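Local coordinates for histidine kinase (Pseudomonas aeruginosa, PDB 7C1I), which probably relays phosphoryl groups between the receiver domains of a two-component regulatory system, as a histidine-containing phosphotransfer (HPt) protein, at residues A[27-32]-A[106-111]; A[3-8]-A[98-103]; A[12-15]-A[21-24]; A[57-62]-A[73-78]; A[47-52]-A[85-90]. All coordinates share one frame; numbering follows the deposited sequence.

Contact 1: residues A[27-32]-A[106-111]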
# COMPACT_ATOMS: atom_id res chain seq x y z
N ASP A 27 -0.07 -24.11 6.83
CA ASP A 27 -1.47 -23.64 6.66
C ASP A 27 -1.79 -22.81 7.91
O ASP A 27 -2.47 -21.77 7.77
CB ASP A 27 -2.47 -24.77 6.45
CG ASP A 27 -2.33 -25.36 5.06
OD1 ASP A 27 -1.81 -24.65 4.17
OD2 ASP A 27 -2.86 -26.48 4.93
N THR A 28 -1.44 -23.39 9.06
CA THR A 28 -1.90 -22.80 10.34
C THR A 28 -1.24 -21.42 10.48
O THR A 28 -2.04 -20.55 10.90
CB THR A 28 -1.59 -23.64 11.58
OG1 THR A 28 -2.32 -24.85 11.35
CG2 THR A 28 -2.06 -23.02 12.88
N PHE A 29 0.05 -21.38 10.14
CA PHE A 29 0.88 -20.16 10.29
C PHE A 29 0.22 -19.06 9.46
O PHE A 29 0.08 -17.89 9.88
CB PHE A 29 2.34 -20.32 9.88
CG PHE A 29 3.06 -18.99 9.95
CD1 PHE A 29 3.33 -18.45 11.19
CD2 PHE A 29 3.41 -18.32 8.79
CE1 PHE A 29 4.13 -17.32 11.31
CE2 PHE A 29 4.02 -17.08 8.91
CZ PHE A 29 4.40 -16.62 10.16
N VAL A 30 -0.25 -19.41 8.26
CA VAL A 30 -0.90 -18.40 7.37
C VAL A 30 -2.13 -17.86 8.11
O VAL A 30 -2.39 -16.65 8.21
CB VAL A 30 -1.19 -18.92 5.95
CG1 VAL A 30 -2.10 -18.02 5.14
CG2 VAL A 30 0.15 -19.19 5.29
N LEU A 31 -3.05 -18.73 8.56
CA LEU A 31 -4.32 -18.28 9.18
C LEU A 31 -3.99 -17.53 10.48
O LEU A 31 -4.64 -16.49 10.69
CB LEU A 31 -5.19 -19.52 9.43
CG LEU A 31 -5.70 -20.09 8.11
CD1 LEU A 31 -6.46 -21.39 8.37
CD2 LEU A 31 -6.56 -19.17 7.26
N ASP A 32 -3.08 -18.03 11.32
CA ASP A 32 -2.76 -17.38 12.62
C ASP A 32 -2.29 -15.96 12.29
O ASP A 32 -2.67 -15.00 12.97
CB ASP A 32 -1.72 -18.19 13.40
CG ASP A 32 -2.27 -19.45 14.04
OD1 ASP A 32 -3.50 -19.66 13.99
OD2 ASP A 32 -1.35 -20.13 14.53
N ILE A 106 3.36 -16.59 0.23
CA ILE A 106 3.37 -17.26 -1.11
C ILE A 106 4.38 -18.41 -1.04
O ILE A 106 4.14 -19.44 -1.70
CB ILE A 106 3.63 -16.24 -2.23
CG1 ILE A 106 3.59 -16.97 -3.58
CG2 ILE A 106 5.02 -15.63 -2.18
CD1 ILE A 106 2.28 -17.60 -3.98
N LEU A 107 5.50 -18.27 -0.33
CA LEU A 107 6.51 -19.37 -0.25
C LEU A 107 5.81 -20.53 0.47
O LEU A 107 6.05 -21.69 0.09
CB LEU A 107 7.78 -18.94 0.49
CG LEU A 107 8.56 -17.85 -0.24
CD1 LEU A 107 9.71 -17.36 0.63
CD2 LEU A 107 9.06 -18.47 -1.53
N PHE A 108 5.02 -20.28 1.52
CA PHE A 108 4.37 -21.43 2.20
C PHE A 108 3.27 -22.03 1.31
O PHE A 108 3.10 -23.27 1.33
CB PHE A 108 3.80 -21.00 3.55
CG PHE A 108 4.83 -20.89 4.65
CD1 PHE A 108 6.21 -20.92 4.46
CD2 PHE A 108 4.33 -20.67 5.92
CE1 PHE A 108 7.15 -20.86 5.47
CE2 PHE A 108 5.26 -20.61 6.94
CZ PHE A 108 6.62 -20.66 6.73
N LYS A 109 2.52 -21.25 0.53
CA LYS A 109 1.45 -21.82 -0.33
C LYS A 109 2.14 -22.64 -1.42
O LYS A 109 1.65 -23.75 -1.73
CB LYS A 109 0.70 -20.65 -0.99
CG LYS A 109 -0.20 -19.91 -0.01
CD LYS A 109 -1.47 -20.69 0.23
CE LYS A 109 -2.39 -20.15 1.31
NZ LYS A 109 -3.63 -20.97 1.28
N GLN A 110 3.31 -22.20 -1.90
CA GLN A 110 4.05 -22.97 -2.93
C GLN A 110 4.42 -24.34 -2.36
O GLN A 110 4.23 -25.39 -3.01
CB GLN A 110 5.25 -22.15 -3.41
CG GLN A 110 6.06 -22.80 -4.52
CD GLN A 110 7.19 -21.87 -4.90
OE1 GLN A 110 7.89 -21.33 -4.06
NE2 GLN A 110 7.49 -21.85 -6.19
N GLU A 111 5.07 -24.31 -1.19
CA GLU A 111 5.62 -25.55 -0.57
C GLU A 111 4.40 -26.42 -0.27
O GLU A 111 4.46 -27.66 -0.44
CB GLU A 111 6.34 -25.19 0.73
CG GLU A 111 6.88 -26.44 1.39
CD GLU A 111 7.87 -27.25 0.56
OE1 GLU A 111 8.52 -26.68 -0.33
OE2 GLU A 111 8.07 -28.42 0.94
O HOH W 1 -2.94 -23.80 1.53
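Phe29 and Phe108 meet where helix 22-45 and helix 90-112 run side by side, and their rings form the tight half of this contact. The closest pair is CD2 of Phe29 and CE2 of Phe108, 3.5 Å apart, and CD2 of Phe108 is also within packing distance of that same Phe29 carbon. With ring centroids 5.7 Å apart and planes inclined at 63°, the pair is oblique. Phe29 holds its CG anti to the backbone N (chi1 175°), which sends the ring off the helix toward helix 90-112, while the two side chains cross at about a right angle. Met66 packs on both side chains, and Leu6 on Phe108, so the aromatic pair is buried on several sides.

Beyond the rings the packing slackens. Val30 CG2 lies 4.4 Å from Phe108 CB, and Val30 CG1 is equally far from CE of Lys109, whose aliphatic chain extends toward helix 22-45. The segment axes approach no closer than 10.1 Å, at 150° between their directions, a wide antiparallel packing of the first long and the last helix of the HPt bundle that large side chains bridge. At the partly exposed margin a water donates a hydrogen bond to Asp27 OD1 (3.0 Å) and accepts one from Lys109 NZ (2.9 Å). Asp27 also forms a salt bridge through OD2 with Arg112.

The two helices are thus joined by apolar contact inside and by a solvent-mediated link outside: with 5.0 Å between Asp27 OD1 and Lys109 NZ, the opposite charges probably attract each other without direct contact.

Contact 2: residues A[3-8]-A[98-103]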
# COMPACT_ATOMS: atom_id res chain seq x y z
N ALA A 3 15.92 -17.37 1.58
CA ALA A 3 16.67 -16.43 2.45
C ALA A 3 16.63 -15.07 1.76
O ALA A 3 16.45 -15.11 0.55
CB ALA A 3 18.08 -16.93 2.69
N PRO A 4 16.64 -13.91 2.46
CA PRO A 4 16.72 -13.79 3.92
C PRO A 4 15.39 -13.90 4.67
O PRO A 4 15.34 -13.82 5.88
CB PRO A 4 17.24 -12.36 4.11
CG PRO A 4 16.57 -11.59 3.01
CD PRO A 4 16.65 -12.57 1.85
N HIS A 5 14.28 -14.16 3.97
CA HIS A 5 12.89 -14.12 4.49
C HIS A 5 12.63 -15.33 5.39
O HIS A 5 11.87 -15.26 6.37
CB HIS A 5 11.90 -14.12 3.31
CG HIS A 5 12.15 -12.97 2.39
ND1 HIS A 5 11.96 -11.65 2.73
CD2 HIS A 5 12.69 -12.98 1.15
CE1 HIS A 5 12.46 -10.86 1.80
NE2 HIS A 5 12.87 -11.67 0.81
N LEU A 6 13.18 -16.49 5.00
CA LEU A 6 12.97 -17.74 5.78
C LEU A 6 14.35 -18.30 6.13
O LEU A 6 15.26 -18.27 5.28
CB LEU A 6 12.19 -18.72 4.91
CG LEU A 6 10.72 -18.38 4.67
CD1 LEU A 6 10.10 -19.43 3.75
CD2 LEU A 6 10.02 -18.36 6.02
N ASP A 7 14.53 -18.72 7.39
CA ASP A 7 15.81 -19.35 7.82
C ASP A 7 15.58 -20.85 7.60
O ASP A 7 14.75 -21.48 8.28
CB ASP A 7 16.18 -19.09 9.28
CG ASP A 7 17.53 -19.67 9.65
OD1 ASP A 7 17.88 -20.74 9.11
OD2 ASP A 7 18.14 -19.15 10.61
N ASP A 8 16.05 -21.38 6.46
CA ASP A 8 15.61 -22.69 5.91
C ASP A 8 15.92 -23.84 6.88
O ASP A 8 15.27 -24.91 6.81
CB ASP A 8 16.33 -23.17 4.65
CG ASP A 8 15.93 -24.60 4.35
OD1 ASP A 8 14.72 -24.90 4.30
OD2 ASP A 8 16.86 -25.44 4.31
N GLU A 98 3.01 -6.54 6.72
CA GLU A 98 2.11 -7.03 5.64
C GLU A 98 2.97 -7.38 4.43
O GLU A 98 2.75 -8.47 3.86
CB GLU A 98 1.12 -5.93 5.25
CG GLU A 98 -0.02 -5.78 6.24
CD GLU A 98 -1.21 -6.73 6.20
OE1 GLU A 98 -1.18 -7.77 5.50
OE2 GLU A 98 -2.20 -6.57 6.94
N ARG A 99 3.96 -6.55 4.10
CA ARG A 99 4.69 -6.84 2.84
C ARG A 99 5.55 -8.10 3.07
O ARG A 99 5.45 -8.94 2.15
CB ARG A 99 5.41 -5.59 2.32
CG ARG A 99 4.45 -4.45 2.01
CD ARG A 99 3.17 -4.68 1.24
NE ARG A 99 2.48 -3.40 1.09
CZ ARG A 99 1.55 -3.08 0.20
NH1 ARG A 99 1.19 -3.92 -0.75
NH2 ARG A 99 0.99 -1.88 0.29
N GLU A 100 6.18 -8.22 4.24
CA GLU A 100 7.09 -9.36 4.52
C GLU A 100 6.26 -10.65 4.64
O GLU A 100 6.64 -11.72 4.12
CB GLU A 100 7.85 -9.10 5.82
CG GLU A 100 8.87 -10.21 6.04
CD GLU A 100 9.96 -10.39 5.00
OE1 GLU A 100 10.33 -9.45 4.25
OE2 GLU A 100 10.53 -11.50 5.06
N PHE A 101 5.15 -10.57 5.38
CA PHE A 101 4.19 -11.70 5.52
C PHE A 101 3.76 -12.16 4.13
O PHE A 101 3.64 -13.36 3.83
CB PHE A 101 2.98 -11.41 6.42
CG PHE A 101 2.04 -12.59 6.40
CD1 PHE A 101 2.37 -13.80 6.97
CD2 PHE A 101 0.82 -12.51 5.74
CE1 PHE A 101 1.47 -14.86 6.86
CE2 PHE A 101 -0.10 -13.54 5.66
CZ PHE A 101 0.24 -14.73 6.27
N ALA A 102 3.53 -11.25 3.18
CA ALA A 102 3.03 -11.68 1.85
C ALA A 102 4.09 -12.59 1.22
O ALA A 102 3.70 -13.52 0.48
CB ALA A 102 2.79 -10.48 0.96
N ILE A 103 5.37 -12.33 1.47
CA ILE A 103 6.45 -13.19 0.91
C ILE A 103 6.36 -14.56 1.59
O ILE A 103 6.45 -15.59 0.89
CB ILE A 103 7.85 -12.55 1.05
CG1 ILE A 103 7.92 -11.20 0.34
CG2 ILE A 103 8.92 -13.55 0.66
CD1 ILE A 103 9.22 -10.47 0.59
O HOH W 2 10.53 -13.10 7.33
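The N-terminal segment that leads into helix 8-18 is fastened to helix 90-112 by a histidine-carboxylate hydrogen bond, between His5 and Glu100. His5 ND1 donates to Glu100 OE2 over 2.7 Å with an N-H...O angle of 156°. OE2 lies in the plane of the ring and offers its syn side. Ring and carboxylate are nearly coplanar, their planes 29° apart, which fits a donor aimed at the edge of the acid. Glu100 reaches this position because its CG stands anti to the backbone N and the chain then bends at chi2, turning the carboxylate toward the N-terminal segment.

Ile103, one turn further along the helix, packs over one face of the imidazole. Its CD1 makes a CH-pi contact 3.8 Å from the His5 ring centroid and comes to 3.5 Å from CE1 of His5. CG2 of the same isoleucine sits under the other end of the ring, 3.7 Å from His5 CG. Pro4 CD lies over the opposite face, so the ring is flanked on both sides.

A water completes the polar group by donating to the carbonyl O of His5 at 2.7 Å and to Glu100 OE2 at 2.8 Å. Leu70, Leu71 and Tyr74 of helix 69-83 pack on Glu100. With OE2 receiving both the imidazole N-H and the water, the buried carboxylate is probably stabilised as an anion, and the apolar faces together with the in-plane bond probably limit rotation of the imidazole.

Contact 3: residues A[12-15]-A[21-24]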
# COMPACT_ATOMS: atom_id res chain seq x y z
N ALA A 12 14.07 -26.66 8.24
CA ALA A 12 14.55 -28.02 7.89
C ALA A 12 14.42 -28.86 9.16
O ALA A 12 13.91 -29.99 9.08
CB ALA A 12 15.98 -28.02 7.43
N SER A 13 14.85 -28.32 10.30
CA SER A 13 14.66 -29.04 11.59
C SER A 13 13.18 -29.32 11.91
O SER A 13 12.72 -30.39 12.34
CB SER A 13 15.29 -28.16 12.64
OG SER A 13 15.17 -28.83 13.89
N LEU A 14 12.29 -28.34 11.73
CA LEU A 14 10.84 -28.48 12.01
C LEU A 14 10.22 -29.58 11.13
O LEU A 14 9.40 -30.37 11.61
CB LEU A 14 10.14 -27.15 11.71
CG LEU A 14 8.69 -27.07 12.16
CD1 LEU A 14 8.56 -27.21 13.67
CD2 LEU A 14 8.16 -25.71 11.73
N GLN A 15 10.57 -29.65 9.84
CA GLN A 15 9.92 -30.68 8.99
C GLN A 15 10.52 -32.04 9.35
O GLN A 15 9.76 -33.03 9.32
CB GLN A 15 10.07 -30.25 7.53
CG GLN A 15 9.53 -31.35 6.63
CD GLN A 15 9.58 -31.07 5.15
OE1 GLN A 15 8.73 -31.57 4.43
NE2 GLN A 15 10.48 -30.19 4.72
N GLU A 21 2.85 -33.51 9.85
CA GLU A 21 2.15 -32.33 10.43
C GLU A 21 2.76 -31.06 9.83
O GLU A 21 2.10 -30.01 9.96
CB GLU A 21 2.32 -32.32 11.95
CG GLU A 21 1.33 -31.41 12.64
CD GLU A 21 1.44 -31.37 14.15
OE1 GLU A 21 1.78 -32.46 14.66
OE2 GLU A 21 1.28 -30.29 14.77
N TYR A 22 3.93 -31.22 9.19
CA TYR A 22 4.59 -30.04 8.58
C TYR A 22 3.67 -29.24 7.66
O TYR A 22 3.52 -28.04 7.86
CB TYR A 22 5.94 -30.33 7.93
CG TYR A 22 6.66 -29.13 7.35
CD1 TYR A 22 7.25 -28.24 8.23
CD2 TYR A 22 6.87 -28.97 5.99
CE1 TYR A 22 8.06 -27.22 7.78
CE2 TYR A 22 7.60 -27.89 5.54
CZ TYR A 22 8.15 -26.98 6.42
OH TYR A 22 8.92 -25.92 6.05
N PRO A 23 2.95 -29.82 6.67
CA PRO A 23 2.07 -28.99 5.84
C PRO A 23 0.96 -28.30 6.64
O PRO A 23 0.50 -27.23 6.28
CB PRO A 23 1.51 -29.93 4.76
CG PRO A 23 1.84 -31.30 5.29
CD PRO A 23 3.09 -31.18 6.13
N VAL A 24 0.45 -28.93 7.70
CA VAL A 24 -0.64 -28.35 8.54
C VAL A 24 -0.13 -27.07 9.20
O VAL A 24 -0.87 -26.07 9.28
CB VAL A 24 -1.08 -29.41 9.58
CG1 VAL A 24 -2.14 -28.83 10.51
CG2 VAL A 24 -1.57 -30.65 8.84
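Gln15 lies over the ring of Tyr22 along nearly its whole length, joining the end of helix 8-18 to the beginning of helix 22-45. CB starts the overlap directly above the ring centre: it is 3.5 Å from the centroid of Tyr22 and only 10° off the ring normal, a CH-pi contact. Because CG stands anti to the backbone N (chi1 174°) and the chain stays extended, the next atoms travel across the ring toward one side instead of lifting away from it. CG comes to 3.6 Å from Tyr22 CD2. CD then approaches the same ring carbon, CD2 of Tyr22, at 3.5 Å, and the amide lies almost flat over that side of the ring, with planes 19° apart in a stacked relation.

At the tip, OE1 is 3.6 Å from Tyr22 CD2, whereas NE2 is nearest CE2 of Tyr22, at 3.8 Å. The polar partner of OE1 is the hydroxyl of Tyr115, with which it forms a hydrogen bond; the side chain of Tyr115 also touches Tyr22 and Pro23.

CD2 of Leu14 comes near the plane of the Tyr22 ring at the edge, 4.2 Å from CE1, so face and edge of one aromatic group are used by consecutive residues. Met66 also packs on Leu14.

The CA atoms of Gln15 and Tyr22 are 5.4 Å apart. The two residues pack where helix 8-18 passes through a short connection into helix 22-45, the first long helix of the HPt helical bundle.

Contact 4: residues A[57-62]-A[73-78]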
# COMPACT_ATOMS: atom_id res chain seq x y z
N HIS A 57 4.13 -9.09 20.26
CA HIS A 57 4.93 -10.12 20.96
C HIS A 57 4.47 -11.52 20.51
O HIS A 57 5.40 -12.32 20.29
CB HIS A 57 4.76 -9.95 22.47
CG HIS A 57 5.48 -11.02 23.23
ND1 HIS A 57 4.75 -12.12 23.62
CD2 HIS A 57 6.76 -11.12 23.65
CE1 HIS A 57 5.60 -12.87 24.28
NE2 HIS A 57 6.84 -12.37 24.19
N SER A 58 3.17 -11.79 20.41
CA SER A 58 2.77 -13.16 20.00
C SER A 58 3.34 -13.41 18.60
O SER A 58 3.89 -14.50 18.32
CB SER A 58 1.29 -13.37 20.09
OG SER A 58 0.86 -13.13 21.43
N PHE A 59 3.00 -12.44 17.74
CA PHE A 59 3.36 -12.64 16.32
C PHE A 59 4.87 -12.88 16.15
O PHE A 59 5.28 -13.63 15.25
CB PHE A 59 2.96 -11.43 15.47
CG PHE A 59 2.79 -11.58 13.98
CD1 PHE A 59 2.89 -12.81 13.34
CD2 PHE A 59 2.42 -10.45 13.28
CE1 PHE A 59 2.69 -12.83 11.97
CE2 PHE A 59 2.22 -10.49 11.91
CZ PHE A 59 2.32 -11.71 11.27
N LYS A 60 5.72 -12.25 16.97
CA LYS A 60 7.20 -12.38 16.97
C LYS A 60 7.49 -13.86 17.25
O LYS A 60 8.29 -14.40 16.45
CB LYS A 60 7.80 -11.45 18.03
CG LYS A 60 9.31 -11.53 18.17
CD LYS A 60 9.88 -10.71 19.31
CE LYS A 60 9.47 -11.31 20.64
NZ LYS A 60 10.03 -10.55 21.78
N GLY A 61 6.84 -14.36 18.30
CA GLY A 61 7.07 -15.79 18.57
C GLY A 61 6.65 -16.70 17.43
O GLY A 61 7.38 -17.65 17.09
N GLY A 62 5.41 -16.57 16.96
CA GLY A 62 4.89 -17.46 15.91
C GLY A 62 5.77 -17.35 14.68
O GLY A 62 6.15 -18.36 14.04
N GLY A 73 11.47 -9.78 13.29
CA GLY A 73 12.24 -8.56 13.59
C GLY A 73 11.33 -7.35 13.61
O GLY A 73 11.31 -6.53 14.55
N TYR A 74 10.42 -7.28 12.63
CA TYR A 74 9.48 -6.12 12.60
C TYR A 74 8.55 -6.25 13.81
O TYR A 74 8.12 -5.25 14.40
CB TYR A 74 8.62 -6.10 11.34
CG TYR A 74 9.45 -5.95 10.10
CD1 TYR A 74 10.32 -4.88 9.94
CD2 TYR A 74 9.22 -6.74 8.98
CE1 TYR A 74 11.16 -4.81 8.84
CE2 TYR A 74 9.97 -6.59 7.83
CZ TYR A 74 10.91 -5.58 7.72
OH TYR A 74 11.70 -5.45 6.62
N CYS A 75 8.07 -7.47 14.09
CA CYS A 75 7.16 -7.65 15.25
C CYS A 75 7.89 -7.18 16.51
O CYS A 75 7.23 -6.55 17.36
CB CYS A 75 6.84 -9.13 15.44
SG CYS A 75 5.76 -9.80 14.14
N LYS A 76 9.18 -7.51 16.66
CA LYS A 76 9.94 -7.09 17.86
C LYS A 76 10.02 -5.56 17.96
O LYS A 76 9.80 -4.98 19.04
CB LYS A 76 11.34 -7.72 17.76
CG LYS A 76 12.28 -7.33 18.89
CD LYS A 76 13.65 -7.92 18.67
CE LYS A 76 14.68 -7.61 19.74
NZ LYS A 76 15.37 -6.33 19.47
N GLU A 77 10.22 -4.92 16.81
CA GLU A 77 10.28 -3.43 16.82
C GLU A 77 8.94 -2.83 17.27
O GLU A 77 8.90 -1.85 18.04
CB GLU A 77 10.61 -2.93 15.41
CG GLU A 77 12.04 -3.17 14.95
CD GLU A 77 12.25 -2.46 13.63
OE1 GLU A 77 12.11 -3.11 12.58
OE2 GLU A 77 12.68 -1.29 13.68
N LEU A 78 7.83 -3.42 16.81
CA LEU A 78 6.48 -2.94 17.20
C LEU A 78 6.31 -3.17 18.71
O LEU A 78 5.70 -2.34 19.41
CB LEU A 78 5.39 -3.57 16.33
CG LEU A 78 3.98 -3.09 16.68
CD1 LEU A 78 3.92 -1.58 16.55
CD2 LEU A 78 3.04 -3.79 15.71
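Cys75 points its sulfur obliquely at the ring of Phe59, at the place where helix 49-65 and helix 69-83 run antiparallel. SG lies 4.0 Å from the Phe59 centroid and 37° off the ring normal, which makes this an oblique sulfur-aromatic contact. The sulfur sits near the root of the ring, 3.5 Å from Phe59 CG, with CB and CD2 similarly close. Having SG anti to its carbonyl carbon (chi1 -71°) turns the thiol toward the phenylalanine.

Beside this pair, Lys60 lays its aliphatic part against the neighbouring helix. Its CB meets Cys75 CB at 3.6 Å, and further out CD packs on Lys76 CB at 3.7 Å as the two lysine chains cross at a slant. The bend of Lys60 at chi3 leads its ammonium group on to Glu79, with which it forms a salt bridge.

Close spacing accompanies these small contacts: the axes approach to 8.0 Å at 160°, and the CA atoms of Lys60 and Cys75 are 5.0 Å apart. Met97 of helix 90-112 packs on both Phe59 and Cys75. His57, which points away from 73-78, is probably the phospho-accepting histidine, as in the His-x-x-Lys-Gly motif of HPt domains.

The chemistry therefore grades from a buried, weakly polar sulfur-ring contact to lysine methylenes at the surface, where the charge of Lys60 is met by an acidic residue.

Contact 5: residues A[47-52]-A[85-90]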
# COMPACT_ATOMS: atom_id res chain seq x y z
N GLY A 47 -6.09 3.18 18.77
CA GLY A 47 -4.91 3.69 19.49
C GLY A 47 -4.71 2.92 20.78
O GLY A 47 -4.35 3.52 21.82
N ASP A 48 -4.71 1.59 20.64
CA ASP A 48 -4.44 0.71 21.81
C ASP A 48 -3.00 0.21 21.88
O ASP A 48 -2.69 -0.84 21.28
CB ASP A 48 -5.53 -0.36 21.88
CG ASP A 48 -5.59 -1.21 23.14
OD1 ASP A 48 -4.54 -1.20 23.81
OD2 ASP A 48 -6.58 -1.95 23.25
N ALA A 49 -2.11 0.88 22.63
CA ALA A 49 -0.66 0.59 22.68
C ALA A 49 -0.52 -0.80 23.30
O ALA A 49 0.38 -1.56 22.90
CB ALA A 49 0.17 1.59 23.45
N GLN A 50 -1.32 -1.15 24.32
CA GLN A 50 -1.04 -2.44 25.01
C GLN A 50 -1.49 -3.62 24.15
O GLN A 50 -0.94 -4.74 24.18
CB GLN A 50 -1.65 -2.40 26.41
CG GLN A 50 -1.04 -1.35 27.33
CD GLN A 50 0.43 -1.58 27.59
OE1 GLN A 50 1.18 -0.61 27.52
NE2 GLN A 50 0.92 -2.81 27.68
N ALA A 51 -2.51 -3.43 23.30
CA ALA A 51 -2.97 -4.49 22.37
C ALA A 51 -1.88 -4.62 21.31
O ALA A 51 -1.55 -5.74 20.86
CB ALA A 51 -4.35 -4.25 21.82
N LEU A 52 -1.39 -3.49 20.79
CA LEU A 52 -0.30 -3.52 19.77
C LEU A 52 0.87 -4.33 20.34
O LEU A 52 1.41 -5.24 19.69
CB LEU A 52 0.18 -2.13 19.32
CG LEU A 52 -0.85 -1.41 18.45
CD1 LEU A 52 -0.44 0.05 18.36
CD2 LEU A 52 -0.90 -2.01 17.06
N GLY A 85 5.13 3.30 24.52
CA GLY A 85 4.05 4.25 24.16
C GLY A 85 4.52 5.09 22.99
O GLY A 85 3.92 6.15 22.72
N GLU A 86 5.44 4.62 22.15
CA GLU A 86 6.00 5.32 20.96
C GLU A 86 5.18 4.75 19.80
O GLU A 86 5.63 3.70 19.30
CB GLU A 86 7.50 5.10 20.73
CG GLU A 86 8.34 5.78 21.80
CD GLU A 86 9.74 5.19 21.71
OE1 GLU A 86 10.03 4.39 20.80
OE2 GLU A 86 10.48 5.47 22.67
N LEU A 87 4.08 5.38 19.36
CA LEU A 87 3.17 4.79 18.35
C LEU A 87 3.36 5.43 16.97
O LEU A 87 2.76 4.87 16.03
CB LEU A 87 1.71 4.94 18.79
CG LEU A 87 1.38 4.26 20.11
CD1 LEU A 87 -0.11 4.34 20.44
CD2 LEU A 87 1.94 2.85 20.14
N GLN A 88 4.31 6.36 16.78
CA GLN A 88 4.52 7.06 15.49
C GLN A 88 5.03 6.10 14.41
O GLN A 88 4.98 6.40 13.20
CB GLN A 88 5.52 8.22 15.63
CG GLN A 88 6.80 7.84 16.35
CD GLN A 88 6.78 7.91 17.85
OE1 GLN A 88 5.75 8.08 18.51
NE2 GLN A 88 7.97 7.77 18.40
N ARG A 89 5.71 5.03 14.82
CA ARG A 89 6.24 4.08 13.81
C ARG A 89 5.22 2.94 13.64
O ARG A 89 5.44 2.13 12.72
CB ARG A 89 7.60 3.47 14.15
CG ARG A 89 8.72 4.51 14.15
CD ARG A 89 10.03 3.77 14.38
NE ARG A 89 10.32 2.91 13.25
CZ ARG A 89 10.90 1.71 13.26
NH1 ARG A 89 11.34 1.14 14.37
NH2 ARG A 89 11.04 1.09 12.11
N ALA A 90 4.11 2.82 14.37
CA ALA A 90 3.21 1.65 14.32
C ALA A 90 2.64 1.44 12.92
O ALA A 90 2.66 0.33 12.39
CB ALA A 90 2.17 1.52 15.41
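Leu87 reaches across to Ala49 and Leu52 with its branched end, and the contact is wholly apolar. Its CD2 lies 4.0 Å from Ala49 CB and 4.1 Å from Leu52 CD1, so one methyl touches both residues on the first turn of helix 49-65. CD1 of Leu87 is also close to the Ala49 methyl. Leu52 CD1 has a second neighbour in Ala90 CB, at 4.2 Å.

The backbone around them is well defined. Asp48 is the N-cap of helix 49-65: its OD1 accepts from Ala51 N at 3.1 Å, with the donor 59° out of the carboxylate plane. Gly47 and Gly85, both with positive phi, end their preceding helices in Schellman motifs. A type I turn runs from Leu87 to Ala90, closed by Ala90 N to Leu87 O at 3.0 Å, and both Leu87 and Ala90 point toward 47-52.

Further out, Leu40 and Ala43 of helix 22-45 and Ala82 of helix 69-83 pack on Leu52, while Leu44 and Leu78 meet Ala90. Ile106 of the third subunit packs on Leu87. The contact thus closes one end of the bundle, joining the start of helix 49-65 to the loop between helices 69-83 and 90-112.

In the fold
Contacts 1 and 5 are the buried ones, yet they lie on opposite sides of the chain's centre, about 27 Å apart between centres; contacts 2, 3 and 4 are partly buried. Helix 90-112 serves both contacts 1 and 2, which touch through Phe108 and Leu6, while contacts 4 and 5 share helix 49-65 and are tied by the Glu77-Arg89 salt bridge. Aromatic or sulfur-aromatic packing marks contacts 1, 3 and 4, and methyl packing contact 5, whereas contact 2 adds a direct hydrogen bond to a CH-pi contact. Contact 3, at the N-terminal corner, adjoins contacts 1 and 2 in sequence. Neighbouring subunits reach contacts 1, 2 and 5 but not 3 or 4.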